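PDB 6HPN: antigen, P35 from Borreliella spielmanii A14S, which is an outer surface protein, predicted to be a lipoprotein, of unresolved molecular function, belonging to a borrelial paralogous family thought to contribute to the pathogenesis of Lyme disease. Local coordinates for residues S106-L111 with K189-V194. Numbering follows the deposited sequence.
Sequences SNYRSL and KLHDNV
The rings of Y108 and H191 lie against each other in an offset stack, their centroids 4.1 Å apart and their planes tilted by 25°. H191 ND1 sits over one face of the phenol, displaced toward the CD1–CE1 side of the rim, while N107 ND2 approaches the opposite face. One face of the imidazole is in turn covered by Y108 CE1, and D192 OD1 lies at its edge, in the ring plane. The stack extends beyond the rings, because H191 CB makes a CH-pi contact over the phenol, 4.0 Å from its centroid. With CG anti to the backbone N (chi1 164°), H191 reaches across to the other helix. Such aromatic pairing illustrates how side chains can bridge widely spaced helices: in this all-helical Bbcrasp-1-type domain of a PFam54 protein, segments 106-111 of helix 106-135 and 189-194 of helix 187-197 run nearly parallel, their axes approaching to 11.3 Å at 19°. One turn further on, L111 CD2 meets H191 ND1 at 3.8 Å, coming obliquely to the imidazole, and also touches V194 CG1 at 4.1 Å. L102 of helix 89-102 packs against Y108, H191 and V194, joining a third helix to the contact.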
loop_
_atom_site.group_PDB
_atom_site.type_symbol
_atom_site.label_atom_id
_atom_site.label_comp_id
_atom_site.label_asym_id
_atom_site.label_seq_id
_atom_site.Cartn_x
_atom_site.Cartn_y
_atom_site.Cartn_z
ATOM N N SER A 106 -12.391 -14.003 -15.069
ATOM C CA SER A 106 -12.839 -12.590 -14.990
ATOM C C SER A 106 -13.861 -12.475 -13.858
ATOM O O SER A 106 -13.896 -11.405 -13.214
ATOM C CB SER A 106 -13.371 -12.061 -16.318
ATOM O OG SER A 106 -14.283 -12.958 -16.931
ATOM N N ASN A 107 -14.616 -13.552 -13.588
ATOM C CA ASN A 107 -15.619 -13.590 -12.495
ATOM C C ASN A 107 -14.909 -13.224 -11.181
ATOM O O ASN A 107 -15.564 -12.576 -10.373
ATOM C CB ASN A 107 -16.421 -14.899 -12.483
ATOM C CG ASN A 107 -15.600 -16.177 -12.496
ATOM O OD1 ASN A 107 -14.530 -16.249 -13.092
ATOM N ND2 ASN A 107 -16.116 -17.216 -11.864
ATOM N N TYR A 108 -13.613 -13.553 -11.017
ATOM C CA TYR A 108 -12.781 -13.348 -9.786
ATOM C C TYR A 108 -11.709 -12.255 -9.942
ATOM O O TYR A 108 -11.012 -11.973 -8.945
ATOM C CB TYR A 108 -11.969 -14.596 -9.410
ATOM C CG TYR A 108 -12.743 -15.843 -9.065
ATOM C CD1 TYR A 108 -14.014 -15.792 -8.502
ATOM C CD2 TYR A 108 -12.178 -17.091 -9.282
ATOM C CE1 TYR A 108 -14.707 -16.951 -8.181
ATOM C CE2 TYR A 108 -12.864 -18.254 -8.976
ATOM C CZ TYR A 108 -14.125 -18.186 -8.412
ATOM O OH TYR A 108 -14.778 -19.343 -8.106
ATOM N N ARG A 109 -11.531 -11.687 -11.136
ATOM C CA ARG A 109 -10.451 -10.700 -11.406
ATOM C C ARG A 109 -10.643 -9.442 -10.534
ATOM O O ARG A 109 -9.636 -8.841 -10.102
ATOM C CB ARG A 109 -10.383 -10.352 -12.898
ATOM C CG ARG A 109 -9.135 -9.568 -13.285
ATOM C CD ARG A 109 -8.803 -9.520 -14.771
ATOM N NE ARG A 109 -8.863 -10.844 -15.378
ATOM C CZ ARG A 109 -9.678 -11.199 -16.365
ATOM N NH1 ARG A 109 -10.499 -10.318 -16.912
ATOM N NH2 ARG A 109 -9.658 -12.443 -16.810
ATOM N N SER A 110 -11.869 -9.042 -10.234
ATOM C CA SER A 110 -12.088 -7.730 -9.579
ATOM C C SER A 110 -11.845 -7.836 -8.058
ATOM O O SER A 110 -11.616 -6.779 -7.424
ATOM C CB SER A 110 -13.424 -7.150 -9.956
ATOM O OG SER A 110 -14.409 -7.595 -9.061
ATOM N N LEU A 111 -11.835 -9.050 -7.491
ATOM C CA LEU A 111 -11.308 -9.293 -6.116
ATOM C C LEU A 111 -9.781 -9.107 -6.108
ATOM O O LEU A 111 -9.251 -8.615 -5.114
ATOM C CB LEU A 111 -11.670 -10.705 -5.644
ATOM C CG LEU A 111 -11.071 -11.113 -4.290
ATOM C CD1 LEU A 111 -11.576 -10.235 -3.142
ATOM C CD2 LEU A 111 -11.352 -12.573 -3.980
ATOM N N LYS A 189 -11.803 -22.722 -4.011
ATOM C CA LYS A 189 -11.358 -22.777 -2.594
ATOM C C LYS A 189 -10.298 -21.692 -2.357
ATOM O O LYS A 189 -10.242 -21.127 -1.251
ATOM C CB LYS A 189 -10.827 -24.178 -2.302
ATOM C CG LYS A 189 -11.426 -24.857 -1.078
ATOM C CD LYS A 189 -10.568 -24.722 0.181
ATOM C CE LYS A 189 -10.323 -26.052 0.876
ATOM N NZ LYS A 189 -9.154 -25.985 1.782
ATOM N N LEU A 190 -9.481 -21.420 -3.370
ATOM C CA LEU A 190 -8.436 -20.374 -3.329
ATOM C C LEU A 190 -9.149 -19.035 -3.234
ATOM O O LEU A 190 -8.722 -18.179 -2.462
ATOM C CB LEU A 190 -7.571 -20.448 -4.594
ATOM C CG LEU A 190 -6.395 -19.464 -4.663
ATOM C CD1 LEU A 190 -5.456 -19.601 -3.466
ATOM C CD2 LEU A 190 -5.619 -19.635 -5.964
ATOM N N HIS A 191 -10.212 -18.884 -4.013
ATOM C CA HIS A 191 -11.022 -17.649 -4.050
ATOM C C HIS A 191 -11.531 -17.362 -2.638
ATOM O O HIS A 191 -11.263 -16.265 -2.123
ATOM C CB HIS A 191 -12.144 -17.799 -5.067
ATOM C CG HIS A 191 -13.204 -16.772 -4.897
ATOM N ND1 HIS A 191 -13.161 -15.558 -5.565
ATOM C CD2 HIS A 191 -14.307 -16.756 -4.117
ATOM C CE1 HIS A 191 -14.210 -14.842 -5.218
ATOM N NE2 HIS A 191 -14.927 -15.554 -4.327
ATOM N N ASP A 192 -12.212 -18.339 -2.042
ATOM C CA ASP A 192 -12.771 -18.250 -0.674
ATOM C C ASP A 192 -11.661 -17.825 0.291
ATOM O O ASP A 192 -11.909 -16.896 1.058
ATOM C CB ASP A 192 -13.394 -19.580 -0.250
ATOM C CG ASP A 192 -14.671 -19.967 -0.975
ATOM O OD1 ASP A 192 -15.115 -19.232 -1.894
ATOM O OD2 ASP A 192 -15.203 -21.021 -0.620
ATOM N N ASN A 193 -10.502 -18.489 0.282
ATOM C CA ASN A 193 -9.389 -18.224 1.239
ATOM C C ASN A 193 -9.024 -16.731 1.196
ATOM O O ASN A 193 -8.949 -16.062 2.265
ATOM C CB ASN A 193 -8.165 -19.104 0.947
ATOM C CG ASN A 193 -6.940 -18.757 1.779
ATOM O OD1 ASN A 193 -6.407 -17.656 1.673
ATOM N ND2 ASN A 193 -6.454 -19.688 2.585
ATOM N N VAL A 194 -8.816 -16.222 -0.014
ATOM C CA VAL A 194 -8.442 -14.806 -0.262
ATOM C C VAL A 194 -9.579 -13.887 0.188
ATOM O O VAL A 194 -9.270 -12.929 0.925
ATOM C CB VAL A 194 -8.091 -14.580 -1.737
ATOM C CG1 VAL A 194 -7.832 -13.110 -2.019
ATOM C CG2 VAL A 194 -6.897 -15.429 -2.140
#